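Local coordinates for protein acid phosphatase (Bacillus anthracis, PDB 2I34) that probably hydrolyses phosphate monoesters with the help of magnesium, as an acid phosphatase of the HAD superfamily, at residues P60-D65 and K116-Y121; Y122-K127 and I151-P156. All coordinates share one frame; numbering follows the deposited sequence.

Contact 1 of 2, residues P60-D65 and K116-Y121; sequences PAIVLD and KGVDIY. With MG (magnesium ion), chain C; WO4 (tungstate(VI)ion), chain D.
A61, I62 and V63 run parallel to D119, I120 and Y121 in consecutive beta bridges, the two strand axes 4.8 Å apart at their closest and 24° from parallel. This pairing joins the middle strand of the five-stranded parallel sheet of the HAD phosphatase fold to its neighbour. The ladder runs I62 N to D119 O, Y121 N to I62 O (2.9 Å) and L64 N to Y121 O, with a long, weak bond from D119 N to P60 O at the entry. Before it, G117 closes helix 106-115 in a Schellman motif, its positive phi turning the chain into the strand.

On one face, I62 and I120 lie side by side. With chi1 at 61°, CG1 of I62 lies between its backbone N and carbonyl carbon, and from there it faces CG1 of I120 at 4.0 Å. The end of L64 swings across to I120, where CD1 presses on CG2 at 3.5 Å, tight for two carbons. V118 extends the patch, its CG2 meeting the ring CG of P60, and helices 31-54 and 106-115 pack over it. The other face carries A61, V63, D119 and Y121. There the CB of A61 lies in the plane of the Y121 ring, at its edge, 3.9 Å from CE2, while D119 turns its OD2 to a hydrogen bond with H172.

D65 follows directly at the strand's C-terminal end, where the nucleophile of a HAD enzyme is expected. Its two oxygens go to different centres: OD2, which T69 also bonds, binds magnesium at 2.0 Å, in a shell completed by D67 O, D180 OD1, a tungstate oxygen and two waters, and OD1 lies 2.5 Å from the tungsten.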
loop_
_atom_site.group_PDB
_atom_site.type_symbol
_atom_site.label_atom_id
_atom_site.label_comp_id
_atom_site.label_asym_id
_atom_site.label_seq_id
_atom_site.Cartn_x
_atom_site.Cartn_y
_atom_site.Cartn_z
ATOM N N PRO A 60 -8.547 -0.699 -27.618
ATOM C CA PRO A 60 -8.094 -0.787 -26.235
ATOM C C PRO A 60 -8.625 0.338 -25.328
ATOM O O PRO A 60 -8.757 1.496 -25.759
ATOM C CB PRO A 60 -6.565 -0.735 -26.358
ATOM C CG PRO A 60 -6.300 -0.070 -27.595
ATOM C CD PRO A 60 -7.441 -0.384 -28.535
ATOM N N ALA A 61 -8.963 -0.034 -24.092
ATOM C CA ALA A 61 -9.244 0.933 -23.022
ATOM C C ALA A 61 -8.582 0.544 -21.704
ATOM O O ALA A 61 -8.226 -0.614 -21.485
ATOM C CB ALA A 61 -10.744 1.104 -22.814
ATOM N N ILE A 62 -8.392 1.538 -20.852
ATOM C CA ILE A 62 -8.102 1.306 -19.440
ATOM C C ILE A 62 -9.202 1.945 -18.603
ATOM O O ILE A 62 -9.847 2.903 -19.038
ATOM C CB ILE A 62 -6.732 1.854 -19.005
ATOM C CG1 ILE A 62 -6.651 3.378 -19.193
ATOM C CG2 ILE A 62 -5.616 1.133 -19.759
ATOM C CD1 ILE A 62 -5.481 4.019 -18.491
ATOM N N VAL A 63 -9.411 1.392 -17.410
ATOM C CA VAL A 63 -10.417 1.868 -16.473
ATOM C C VAL A 63 -9.698 2.226 -15.166
ATOM O O VAL A 63 -8.881 1.450 -14.661
ATOM C CB VAL A 63 -11.509 0.782 -16.214
ATOM C CG1 VAL A 63 -12.353 1.091 -14.998
ATOM C CG2 VAL A 63 -12.397 0.588 -17.457
ATOM N N LEU A 64 -10.005 3.410 -14.647
ATOM C CA LEU A 64 -9.525 3.833 -13.347
ATOM C C LEU A 64 -10.662 4.341 -12.489
ATOM O O LEU A 64 -11.545 5.078 -12.959
ATOM C CB LEU A 64 -8.487 4.952 -13.470
ATOM C CG LEU A 64 -7.352 4.763 -14.485
ATOM C CD1 LEU A 64 -7.692 5.431 -15.813
ATOM C CD2 LEU A 64 -6.034 5.282 -13.898
ATOM N N ASP A 65 -10.613 3.946 -11.222
ATOM C CA ASP A 65 -11.289 4.646 -10.142
ATOM C C ASP A 65 -10.706 6.065 -10.000
ATOM O O ASP A 65 -9.583 6.310 -10.454
ATOM C CB ASP A 65 -11.058 3.882 -8.843
ATOM C CG ASP A 65 -11.617 4.592 -7.659
ATOM O OD1 ASP A 65 -12.845 4.805 -7.656
ATOM O OD2 ASP A 65 -10.841 4.944 -6.726
ATOM N N LYS A 116 -0.816 7.039 -26.773
ATOM C CA LYS A 116 -0.828 5.752 -27.469
ATOM C C LYS A 116 -2.159 5.475 -28.174
ATOM O O LYS A 116 -2.320 4.436 -28.815
ATOM C CB LYS A 116 -0.495 4.627 -26.483
ATOM C CG LYS A 116 0.952 4.651 -25.988
ATOM C CD LYS A 116 1.920 4.488 -27.159
ATOM C CE LYS A 116 3.302 4.069 -26.722
ATOM N NZ LYS A 116 3.952 3.221 -27.764
ATOM N N GLY A 117 -3.101 6.405 -28.068
ATOM C CA GLY A 117 -4.390 6.266 -28.710
ATOM C C GLY A 117 -5.374 5.439 -27.909
ATOM O O GLY A 117 -6.439 5.091 -28.413
ATOM N N VAL A 118 -5.049 5.163 -26.645
ATOM C CA VAL A 118 -5.881 4.304 -25.809
ATOM C C VAL A 118 -6.940 5.154 -25.086
ATOM O O VAL A 118 -6.596 6.141 -24.450
ATOM C CB VAL A 118 -4.998 3.502 -24.798
ATOM C CG1 VAL A 118 -5.853 2.673 -23.841
ATOM C CG2 VAL A 118 -4.032 2.607 -25.546
ATOM N N ASP A 119 -8.213 4.763 -25.194
ATOM C CA ASP A 119 -9.301 5.369 -24.407
ATOM C C ASP A 119 -9.201 5.083 -22.903
ATOM O O ASP A 119 -8.863 3.974 -22.483
ATOM C CB ASP A 119 -10.676 4.910 -24.914
ATOM C CG ASP A 119 -11.106 5.620 -26.173
ATOM O OD1 ASP A 119 -10.713 6.790 -26.378
ATOM O OD2 ASP A 119 -11.862 5.017 -26.961
ATOM N N ILE A 120 -9.512 6.105 -22.110
ATOM C CA ILE A 120 -9.490 6.041 -20.656
ATOM C C ILE A 120 -10.905 6.252 -20.166
ATOM O O ILE A 120 -11.586 7.174 -20.619
ATOM C CB ILE A 120 -8.660 7.191 -20.062
ATOM C CG1 ILE A 120 -7.182 7.084 -20.474
ATOM C CG2 ILE A 120 -8.812 7.241 -18.548
ATOM C CD1 ILE A 120 -6.479 8.443 -20.548
ATOM N N TYR A 121 -11.334 5.422 -19.217
ATOM C CA TYR A 121 -12.628 5.625 -18.542
ATOM C C TYR A 121 -12.424 5.713 -17.046
ATOM O O TYR A 121 -11.844 4.814 -16.423
ATOM C CB TYR A 121 -13.637 4.528 -18.917
ATOM C CG TYR A 121 -13.928 4.591 -20.387
ATOM C CD1 TYR A 121 -14.895 5.468 -20.887
ATOM C CD2 TYR A 121 -13.171 3.850 -21.298
ATOM C CE1 TYR A 121 -15.125 5.576 -22.252
ATOM C CE2 TYR A 121 -13.412 3.940 -22.680
ATOM C CZ TYR A 121 -14.378 4.815 -23.144
ATOM O OH TYR A 121 -14.604 4.935 -24.501
HETATM MG MG MG C . -11.224 4.820 -4.729
HETATM W W WO4 D . -14.282 6.182 -6.193
HETATM O O1 WO4 D . -15.547 7.249 -5.013
HETATM O O2 WO4 D . -12.756 5.636 -4.969
HETATM O O3 WO4 D . -13.810 7.611 -7.506
HETATM O O4 WO4 D . -15.463 4.696 -6.888
HETATM O O HOH W 1 -11.705 4.861 -2.660
HETATM O O HOH W 2 -12.236 2.997 -4.990
#

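Contact 2 of 2, residues Y122-K127 and I151-P156; sequences YISNRK and ILLQDP. With WO4 (tungstate(VI)ion), chain D.
Y122 and I123 pair in parallel with I151 and L152, and beyond them the chain steps out of register. L152 N bonds to Y122 O at 2.9 Å and S124 N to L152 O, yet the next bridge joins K127 to Q154. That shift of two residues is a beta bulge, and Q154 N bridges it with an almost straight bond to R126 O (N-H...O 179°).

Packing is closest along the strands and round L153. CG1 of I123 meets CD1 of L152 at 4.0 Å on one face, and CD2 of Y122 meets CG1 of I151 on the other, beside helix 131-141. L153 packs against the shifted stretch: its CB touches R126 O, CD1 reaches K127 O at 3.3 Å, and CD2 lies against CB of S124.

Toward solvent the contact is looser. K127 points away from the partner strand, exposed. Q154, extended with CG anti to the backbone N (chi1 -165°), lays its amide over that of N125, the planes 18° apart. The two amides stack without bonding each other; N125 OD1 takes a hydrogen bond from R164, and Q154 NE2 gives one to G160 O.

S124 OG accepts a hydrogen bond from R126 N, an ST turn, beside the tungstate. N125 N donates to tungstate O4 at 2.8 Å; S124 OG also approaches O3, but so closely that the distance is doubtful. A hydroxyl residue near the C-terminal end of strand 119-125, the first strand of this beta-alpha-beta unit, facing the tungstate, is consistent with HAD motif II.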
loop_
_atom_site.group_PDB
_atom_site.type_symbol
_atom_site.label_atom_id
_atom_site.label_comp_id
_atom_site.label_asym_id
_atom_site.label_seq_id
_atom_site.Cartn_x
_atom_site.Cartn_y
_atom_site.Cartn_z
ATOM N N TYR A 122 -12.888 6.829 -16.500
ATOM C CA TYR A 122 -12.849 7.090 -15.076
ATOM C C TYR A 122 -14.188 6.631 -14.518
ATOM O O TYR A 122 -15.210 7.306 -14.656
ATOM C CB TYR A 122 -12.624 8.579 -14.802
ATOM C CG TYR A 122 -11.410 9.191 -15.478
ATOM C CD1 TYR A 122 -10.133 9.025 -14.935
ATOM C CD2 TYR A 122 -11.538 9.965 -16.630
ATOM C CE1 TYR A 122 -9.020 9.605 -15.516
ATOM C CE2 TYR A 122 -10.409 10.541 -17.249
ATOM C CZ TYR A 122 -9.144 10.357 -16.669
ATOM O OH TYR A 122 -8.001 10.925 -17.218
ATOM N N ILE A 123 -14.177 5.444 -13.931
ATOM C CA ILE A 123 -15.382 4.856 -13.410
ATOM C C ILE A 123 -15.302 5.048 -11.897
ATOM O O ILE A 123 -14.504 4.394 -11.238
ATOM C CB ILE A 123 -15.523 3.368 -13.825
ATOM C CG1 ILE A 123 -15.600 3.278 -15.345
ATOM C CG2 ILE A 123 -16.772 2.746 -13.198
ATOM C CD1 ILE A 123 -15.921 1.863 -15.895
ATOM N N SER A 124 -16.172 5.925 -11.389
ATOM C CA SER A 124 -16.113 6.444 -10.025
ATOM C C SER A 124 -17.499 6.447 -9.385
ATOM O O SER A 124 -18.502 6.734 -10.050
ATOM C CB SER A 124 -15.569 7.879 -10.057
ATOM O OG SER A 124 -15.678 8.512 -8.795
ATOM N N ASN A 125 -17.534 6.151 -8.087
ATOM C CA ASN A 125 -18.753 6.191 -7.304
ATOM C C ASN A 125 -19.081 7.551 -6.701
ATOM O O ASN A 125 -20.007 7.666 -5.914
ATOM C CB ASN A 125 -18.733 5.087 -6.250
ATOM C CG ASN A 125 -18.983 3.724 -6.859
ATOM O OD1 ASN A 125 -19.342 3.625 -8.031
ATOM N ND2 ASN A 125 -18.816 2.675 -6.072
ATOM N N ARG A 126 -18.362 8.590 -7.120
ATOM C CA ARG A 126 -18.943 9.943 -7.113
ATOM C C ARG A 126 -20.287 9.869 -7.814
ATOM O O ARG A 126 -20.456 9.051 -8.710
ATOM C CB ARG A 126 -18.046 10.951 -7.828
ATOM C CG ARG A 126 -16.765 11.208 -7.081
ATOM C CD ARG A 126 -15.847 12.156 -7.834
ATOM N NE ARG A 126 -14.677 12.496 -7.022
ATOM C CZ ARG A 126 -14.120 13.701 -6.954
ATOM N NH1 ARG A 126 -14.614 14.718 -7.640
ATOM N NH2 ARG A 126 -13.073 13.906 -6.149
ATOM N N LYS A 127 -21.234 10.705 -7.394
ATOM C CA LYS A 127 -22.605 10.635 -7.890
ATOM C C LYS A 127 -22.725 11.388 -9.202
ATOM O O LYS A 127 -21.984 12.338 -9.447
ATOM C CB LYS A 127 -23.592 11.248 -6.884
ATOM C CG LYS A 127 -23.525 10.711 -5.456
ATOM C CD LYS A 127 -24.433 11.548 -4.512
ATOM C CE LYS A 127 -23.862 12.958 -4.256
ATOM N NZ LYS A 127 -24.455 13.658 -3.066
ATOM N N ILE A 151 -16.151 10.005 -18.154
ATOM C CA ILE A 151 -16.308 10.008 -16.715
ATOM C C ILE A 151 -17.662 9.400 -16.412
ATOM O O ILE A 151 -18.686 10.044 -16.608
ATOM C CB ILE A 151 -16.224 11.430 -16.106
ATOM C CG1 ILE A 151 -14.892 12.103 -16.461
ATOM C CG2 ILE A 151 -16.382 11.340 -14.578
ATOM C CD1 ILE A 151 -14.901 13.644 -16.327
ATOM N N LEU A 152 -17.648 8.152 -15.954
ATOM C CA LEU A 152 -18.868 7.374 -15.725
ATOM C C LEU A 152 -19.116 7.257 -14.229
ATOM O O LEU A 152 -18.525 6.421 -13.558
ATOM C CB LEU A 152 -18.743 5.982 -16.376
ATOM C CG LEU A 152 -18.070 6.007 -17.755
ATOM C CD1 LEU A 152 -17.910 4.606 -18.318
ATOM C CD2 LEU A 152 -18.841 6.901 -18.728
ATOM N N LEU A 153 -19.991 8.119 -13.728
ATOM C CA LEU A 153 -20.305 8.222 -12.304
ATOM C C LEU A 153 -21.514 7.381 -11.950
ATOM O O LEU A 153 -22.182 6.838 -12.831
ATOM C CB LEU A 153 -20.523 9.689 -11.914
ATOM C CG LEU A 153 -19.349 10.627 -12.242
ATOM C CD1 LEU A 153 -19.562 12.022 -11.650
ATOM C CD2 LEU A 153 -17.993 10.048 -11.775
ATOM N N GLN A 154 -21.789 7.272 -10.648
ATOM C CA GLN A 154 -22.753 6.286 -10.161
ATOM C C GLN A 154 -24.152 6.876 -10.104
ATOM O O GLN A 154 -24.363 7.957 -9.540
ATOM C CB GLN A 154 -22.343 5.736 -8.787
ATOM C CG GLN A 154 -23.091 4.459 -8.393
ATOM C CD GLN A 154 -22.652 3.935 -7.046
ATOM O OE1 GLN A 154 -22.626 4.679 -6.079
ATOM N NE2 GLN A 154 -22.298 2.659 -6.977
ATOM N N ASP A 155 -25.108 6.171 -10.704
ATOM C CA ASP A 155 -26.499 6.605 -10.652
ATOM C C ASP A 155 -27.032 6.446 -9.237
ATOM O O ASP A 155 -26.495 5.664 -8.448
ATOM C CB ASP A 155 -27.394 5.810 -11.621
ATOM C CG ASP A 155 -27.136 6.156 -13.083
ATOM O OD1 ASP A 155 -26.935 7.349 -13.393
ATOM O OD2 ASP A 155 -27.140 5.230 -13.923
ATOM N N PRO A 156 -28.105 7.193 -8.909
ATOM C CA PRO A 156 -28.792 6.915 -7.646
ATOM C C PRO A 156 -29.343 5.497 -7.696
ATOM O O PRO A 156 -29.871 5.081 -8.724
ATOM C CB PRO A 156 -29.934 7.941 -7.621
ATOM C CG PRO A 156 -29.554 8.989 -8.607
ATOM C CD PRO A 156 -28.730 8.298 -9.655
HETATM W W WO4 D . -14.282 6.182 -6.193
HETATM O O1 WO4 D . -15.547 7.249 -5.013
HETATM O O2 WO4 D . -12.756 5.636 -4.969
HETATM O O3 WO4 D . -13.810 7.611 -7.506
HETATM O O4 WO4 D . -15.463 4.696 -6.888
#

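In the fold
Both contacts use strand 119-125 and follow each other along it: contact 1 joins its first half to the central strand 59-64, contact 2 its second half to the edge strand 151-154. They meet where L64 O probably bonds to I123 N and where V63 packs on I123. Both are largely buried, but contact 1 keeps an unbroken register, with an aliphatic face (I62, L64, I120) and another that carries D119 and Y121, whereas contact 2 slips through a bulge and ends in polar, partly exposed amides. Their strand ends converge on one tungstate, 60-65 supplying the carboxylate and magnesium link and 122-127 a backbone N-H from N125, with the S124 hydroxyl very close by, as expected at the C-terminal ends of HAD strands.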